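Local atomic coordinates of deacetylase EF_0837 (Enterococcus faecalis, PDB entry 2ICS), a protein that binds two zinc ions per subunit and, as a metal-dependent hydrolase, deacetylates acetyl-(R)-mandelate in vitro with very low efficiency. Residues A329-K341 and V352-G366. Sequence-based numbering, arbitrary orientation.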
loop_
_atom_site.group_PDB
_atom_site.type_symbol
_atom_site.label_atom_id
_atom_site.label_comp_id
_atom_site.label_asym_id
_atom_site.label_seq_id
_atom_site.Cartn_x
_atom_site.Cartn_y
_atom_site.Cartn_z
ATOM N N ALA A 329 18.152 -4.809 1.929
ATOM C CA ALA A 329 18.087 -5.957 1.041
ATOM C C ALA A 329 16.725 -6.652 1.071
ATOM O O ALA A 329 16.568 -7.735 1.646
ATOM C CB ALA A 329 19.199 -6.948 1.388
ATOM N N ASP A 330 15.735 -6.004 0.464
ATOM C CA ASP A 330 14.389 -6.562 0.354
ATOM C C ASP A 330 14.137 -6.710 -1.138
ATOM O O ASP A 330 14.266 -5.742 -1.890
ATOM C CB ASP A 330 13.333 -5.621 0.945
ATOM C CG ASP A 330 13.478 -5.436 2.440
ATOM O OD1 ASP A 330 14.132 -6.277 3.099
ATOM O OD2 ASP A 330 12.917 -4.451 2.960
ATOM N N LEU A 331 13.788 -7.916 -1.569
ATOM C CA LEU A 331 13.539 -8.170 -2.980
ATOM C C LEU A 331 12.413 -9.160 -3.182
ATOM O O LEU A 331 12.139 -9.993 -2.325
ATOM C CB LEU A 331 14.787 -8.741 -3.666
ATOM C CG LEU A 331 16.087 -7.940 -3.727
ATOM C CD1 LEU A 331 16.770 -7.925 -2.363
ATOM C CD2 LEU A 331 16.999 -8.588 -4.754
ATOM N N THR A 332 11.766 -9.063 -4.331
ATOM C CA THR A 332 10.701 -9.975 -4.671
ATOM C C THR A 332 11.120 -10.578 -6.001
ATOM O O THR A 332 11.491 -9.859 -6.934
ATOM C CB THR A 332 9.348 -9.251 -4.807
ATOM O OG1 THR A 332 9.026 -8.607 -3.565
ATOM C CG2 THR A 332 8.247 -10.246 -5.155
ATOM N N ILE A 333 11.096 -11.903 -6.060
ATOM C CA ILE A 333 11.479 -12.648 -7.249
ATOM C C ILE A 333 10.199 -13.318 -7.724
ATOM O O ILE A 333 9.524 -14.013 -6.956
ATOM C CB ILE A 333 12.573 -13.670 -6.889
ATOM C CG1 ILE A 333 13.748 -12.924 -6.237
ATOM C CG2 ILE A 333 13.042 -14.409 -8.126
ATOM C CD1 ILE A 333 14.916 -13.802 -5.838
ATOM N N PHE A 334 9.866 -13.108 -8.993
ATOM C CA PHE A 334 8.614 -13.617 -9.524
ATOM C C PHE A 334 8.621 -13.957 -11.004
ATOM O O PHE A 334 9.607 -13.746 -11.710
ATOM C CB PHE A 334 7.544 -12.556 -9.282
ATOM C CG PHE A 334 7.887 -11.220 -9.889
ATOM C CD1 PHE A 334 7.486 -10.904 -11.187
ATOM C CD2 PHE A 334 8.671 -10.304 -9.187
ATOM C CE1 PHE A 334 7.865 -9.694 -11.779
ATOM C CE2 PHE A 334 9.057 -9.095 -9.770
ATOM C CZ PHE A 334 8.655 -8.789 -11.066
ATOM N N THR A 335 7.480 -14.465 -11.462
ATOM C CA THR A 335 7.280 -14.819 -12.856
ATOM C C THR A 335 5.996 -14.149 -13.317
ATOM O O THR A 335 5.140 -13.803 -12.507
ATOM C CB THR A 335 7.089 -16.343 -13.062
ATOM O OG1 THR A 335 5.927 -16.775 -12.344
ATOM C CG2 THR A 335 8.308 -17.124 -12.588
ATOM N N ILE A 336 5.879 -13.968 -14.627
ATOM C CA ILE A 336 4.699 -13.379 -15.239
ATOM C C ILE A 336 4.343 -14.349 -16.358
ATOM O O ILE A 336 5.166 -14.621 -17.232
ATOM C CB ILE A 336 4.997 -11.982 -15.826
ATOM C CG1 ILE A 336 5.366 -11.015 -14.698
ATOM C CG2 ILE A 336 3.783 -11.463 -16.579
ATOM C CD1 ILE A 336 5.715 -9.622 -15.172
ATOM N N GLN A 337 3.128 -14.883 -16.328
ATOM C CA GLN A 337 2.729 -15.852 -17.337
ATOM C C GLN A 337 1.363 -15.620 -17.966
ATOM O O GLN A 337 0.435 -15.113 -17.332
ATOM C CB GLN A 337 2.796 -17.257 -16.734
ATOM C CG GLN A 337 4.220 -17.684 -16.398
ATOM C CD GLN A 337 4.286 -18.965 -15.595
ATOM O OE1 GLN A 337 5.370 -19.495 -15.348
ATOM N NE2 GLN A 337 3.129 -19.470 -15.176
ATOM N N ALA A 338 1.255 -15.999 -19.234
ATOM C CA ALA A 338 0.017 -15.851 -19.976
ATOM C C ALA A 338 -0.934 -16.976 -19.592
ATOM O O ALA A 338 -0.703 -18.140 -19.915
ATOM C CB ALA A 338 0.301 -15.883 -21.470
ATOM N N GLU A 339 -1.996 -16.621 -18.882
ATOM C CA GLU A 339 -2.988 -17.590 -18.452
ATOM C C GLU A 339 -4.222 -16.834 -17.985
ATOM O O GLU A 339 -4.137 -15.953 -17.128
ATOM C CB GLU A 339 -2.432 -18.453 -17.318
ATOM C CG GLU A 339 -3.298 -19.660 -16.986
ATOM C CD GLU A 339 -2.607 -20.635 -16.051
ATOM O OE1 GLU A 339 -1.475 -21.061 -16.369
ATOM O OE2 GLU A 339 -3.198 -20.983 -15.005
ATOM N N GLU A 340 -5.368 -17.171 -18.562
ATOM C CA GLU A 340 -6.606 -16.502 -18.204
ATOM C C GLU A 340 -6.975 -16.708 -16.743
ATOM O O GLU A 340 -6.656 -17.737 -16.144
ATOM C CB GLU A 340 -7.739 -16.968 -19.122
ATOM C CG GLU A 340 -7.579 -16.447 -20.543
ATOM C CD GLU A 340 -8.790 -16.706 -21.418
ATOM O OE1 GLU A 340 -8.831 -16.156 -22.537
ATOM O OE2 GLU A 340 -9.694 -17.459 -20.992
ATOM N N LYS A 341 -7.642 -15.709 -16.179
ATOM C CA LYS A 341 -8.057 -15.730 -14.782
ATOM C C LYS A 341 -9.188 -14.725 -14.616
ATOM O O LYS A 341 -9.137 -13.631 -15.183
ATOM C CB LYS A 341 -6.873 -15.332 -13.899
ATOM C CG LYS A 341 -7.145 -15.265 -12.408
ATOM C CD LYS A 341 -5.908 -14.724 -11.698
ATOM C CE LYS A 341 -6.075 -14.677 -10.191
ATOM N NZ LYS A 341 -4.859 -14.111 -9.527
ATOM N N VAL A 352 -11.625 -10.594 -17.452
ATOM C CA VAL A 352 -10.793 -11.773 -17.631
ATOM C C VAL A 352 -9.354 -11.352 -17.895
ATOM O O VAL A 352 -9.054 -10.765 -18.931
ATOM C CB VAL A 352 -11.308 -12.643 -18.800
ATOM C CG1 VAL A 352 -10.423 -13.868 -18.972
ATOM C CG2 VAL A 352 -12.737 -13.070 -18.527
ATOM N N ALA A 353 -8.470 -11.637 -16.944
ATOM C CA ALA A 353 -7.062 -11.284 -17.089
ATOM C C ALA A 353 -6.363 -12.294 -17.983
ATOM O O ALA A 353 -6.692 -13.480 -17.967
ATOM C CB ALA A 353 -6.386 -11.246 -15.729
ATOM N N LYS A 354 -5.400 -11.818 -18.763
ATOM C CA LYS A 354 -4.649 -12.681 -19.662
ATOM C C LYS A 354 -3.259 -12.961 -19.101
ATOM O O LYS A 354 -2.567 -13.864 -19.573
ATOM C CB LYS A 354 -4.503 -12.023 -21.035
ATOM C CG LYS A 354 -5.811 -11.715 -21.747
ATOM C CD LYS A 354 -5.543 -10.964 -23.049
ATOM C CE LYS A 354 -6.824 -10.728 -23.836
ATOM N NZ LYS A 354 -7.477 -12.013 -24.222
ATOM N N GLU A 355 -2.850 -12.187 -18.098
ATOM C CA GLU A 355 -1.525 -12.369 -17.513
ATOM C C GLU A 355 -1.554 -12.414 -15.983
ATOM O O GLU A 355 -2.260 -11.638 -15.335
ATOM C CB GLU A 355 -0.598 -11.248 -17.995
ATOM C CG GLU A 355 -0.719 -10.966 -19.495
ATOM C CD GLU A 355 0.275 -9.932 -19.996
ATOM O OE1 GLU A 355 0.310 -8.808 -19.458
ATOM O OE2 GLU A 355 1.025 -10.244 -20.941
ATOM N N GLN A 356 -0.776 -13.331 -15.418
ATOM C CA GLN A 356 -0.704 -13.510 -13.973
ATOM C C GLN A 356 0.717 -13.320 -13.448
ATOM O O GLN A 356 1.677 -13.830 -14.034
ATOM C CB GLN A 356 -1.191 -14.913 -13.594
ATOM C CG GLN A 356 -2.676 -15.162 -13.807
ATOM C CD GLN A 356 -3.066 -16.608 -13.530
ATOM O OE1 GLN A 356 -2.691 -17.176 -12.505
ATOM N NE2 GLN A 356 -3.825 -17.204 -14.444
ATOM N N ILE A 357 0.850 -12.586 -12.345
ATOM C CA ILE A 357 2.159 -12.366 -11.748
ATOM C C ILE A 357 2.219 -13.213 -10.476
ATOM O O ILE A 357 1.270 -13.229 -9.692
ATOM C CB ILE A 357 2.398 -10.858 -11.443
ATOM C CG1 ILE A 357 3.808 -10.660 -10.883
ATOM C CG2 ILE A 357 1.330 -10.327 -10.487
ATOM C CD1 ILE A 357 4.269 -9.210 -10.868
ATOM N N ARG A 358 3.326 -13.932 -10.289
ATOM C CA ARG A 358 3.473 -14.816 -9.133
ATOM C C ARG A 358 4.848 -14.802 -8.477
ATOM O O ARG A 358 5.850 -15.110 -9.113
ATOM C CB ARG A 358 3.174 -16.261 -9.543
ATOM C CG ARG A 358 1.849 -16.461 -10.244
ATOM C CD ARG A 358 1.772 -17.845 -10.859
ATOM N NE ARG A 358 0.539 -18.034 -11.618
ATOM C CZ ARG A 358 0.243 -19.140 -12.293
ATOM N NH1 ARG A 358 1.094 -20.160 -12.304
ATOM N NH2 ARG A 358 -0.906 -19.231 -12.951
ATOM N N PRO A 359 4.910 -14.466 -7.182
ATOM C CA PRO A 359 6.201 -14.446 -6.492
ATOM C C PRO A 359 6.640 -15.883 -6.212
ATOM O O PRO A 359 5.822 -16.709 -5.817
ATOM C CB PRO A 359 5.889 -13.686 -5.207
ATOM C CG PRO A 359 4.484 -14.106 -4.919
ATOM C CD PRO A 359 3.827 -14.021 -6.286
ATOM N N ILE A 360 7.915 -16.187 -6.429
ATOM C CA ILE A 360 8.399 -17.534 -6.169
ATOM C C ILE A 360 9.426 -17.517 -5.048
ATOM O O ILE A 360 9.664 -18.534 -4.400
ATOM C CB ILE A 360 9.020 -18.174 -7.431
ATOM C CG1 ILE A 360 10.216 -17.351 -7.904
ATOM C CG2 ILE A 360 7.967 -18.293 -8.529
ATOM C CD1 ILE A 360 10.936 -17.970 -9.096
ATOM N N LYS A 361 10.040 -16.360 -4.835
ATOM C CA LYS A 361 11.020 -16.180 -3.769
ATOM C C LYS A 361 10.896 -14.769 -3.229
ATOM O O LYS A 361 10.646 -13.826 -3.979
ATOM C CB LYS A 361 12.449 -16.402 -4.267
ATOM C CG LYS A 361 12.885 -17.858 -4.303
ATOM C CD LYS A 361 14.386 -17.979 -4.527
ATOM C CE LYS A 361 14.853 -19.422 -4.399
ATOM N NZ LYS A 361 14.180 -20.316 -5.379
ATOM N N THR A 362 11.063 -14.627 -1.922
ATOM C CA THR A 362 10.968 -13.325 -1.294
ATOM C C THR A 362 12.126 -13.162 -0.324
ATOM O O THR A 362 12.337 -13.992 0.558
ATOM C CB THR A 362 9.626 -13.171 -0.542
ATOM O OG1 THR A 362 8.541 -13.416 -1.450
ATOM C CG2 THR A 362 9.491 -11.768 0.026
ATOM N N ILE A 363 12.886 -12.090 -0.503
ATOM C CA ILE A 363 14.026 -11.822 0.353
ATOM C C ILE A 363 13.722 -10.624 1.229
ATOM O O ILE A 363 13.264 -9.590 0.740
ATOM C CB ILE A 363 15.288 -11.529 -0.477
ATOM C CG1 ILE A 363 15.574 -12.711 -1.404
ATOM C CG2 ILE A 363 16.472 -11.269 0.449
ATOM C CD1 ILE A 363 16.752 -12.502 -2.302
ATOM N N ILE A 364 13.986 -10.772 2.523
ATOM C CA ILE A 364 13.731 -9.715 3.483
ATOM C C ILE A 364 14.956 -9.511 4.363
ATOM O O ILE A 364 15.400 -10.437 5.043
ATOM C CB ILE A 364 12.535 -10.072 4.389
ATOM C CG1 ILE A 364 11.300 -10.361 3.530
ATOM C CG2 ILE A 364 12.280 -8.939 5.375
ATOM C CD1 ILE A 364 10.027 -10.651 4.329
ATOM N N GLY A 365 15.486 -8.290 4.347
ATOM C CA GLY A 365 16.654 -7.965 5.138
ATOM C C GLY A 365 17.790 -8.930 4.866
ATOM O O GLY A 365 18.601 -9.206 5.748
ATOM N N GLY A 366 17.842 -9.459 3.649
ATOM C CA GLY A 366 18.897 -10.390 3.302
ATOM C C GLY A 366 18.546 -11.847 3.529
ATOM O O GLY A 366 19.294 -12.734 3.113
#
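With CG anti to its carbonyl carbon (chi1 -68°) and an extended chain beyond, Q356 sends its amide across to E339, whose own CG stands anti to the backbone N (chi1 -169°) and whose CB lies beside that amide. NE2 of Q356 donates to E339 O at 3.0 Å, approaching from above the carbonyl plane, while the aliphatic chain of K341 runs alongside CG and CD of Q356. OE1 of Q356 accepts from R358 NH2 at 2.8 Å, and the guanidinium, thus steadied, meets E339 OE2 at its edge in a long salt bridge of 3.5 Å. NE2 of Q337 lies over one face of the same guanidinium.

These groups decorate the twisted antiparallel hairpin of strands 331-344 and 350-364, whose first arm also pairs with strand 51-61. Midway, I360 and K361 both face I333 in a classic beta bulge: I333 O accepts from I360 N at 2.8 Å and from K361 N at 3.2 Å. Beyond it, CD1 of F334 rests against CD1 of I357 at 3.6 Å, and W56 meets the phenyl ring from outside the hairpin. At the far end OD1 of D330 takes the N-H of G365 at 2.7 Å, nearly straight (167°), where the chain leaves the strand with positive phi; OD2 is bound in a salt bridge by K320.

The chemistry thus changes along the hairpin, from a polar network around Q356 to apolar packing where I333 meets I363, the latter lying against L7 and I9 of strand 5-13. With its carboxylate shared between a backbone N-H and a lysine, D330 would probably remain ionised.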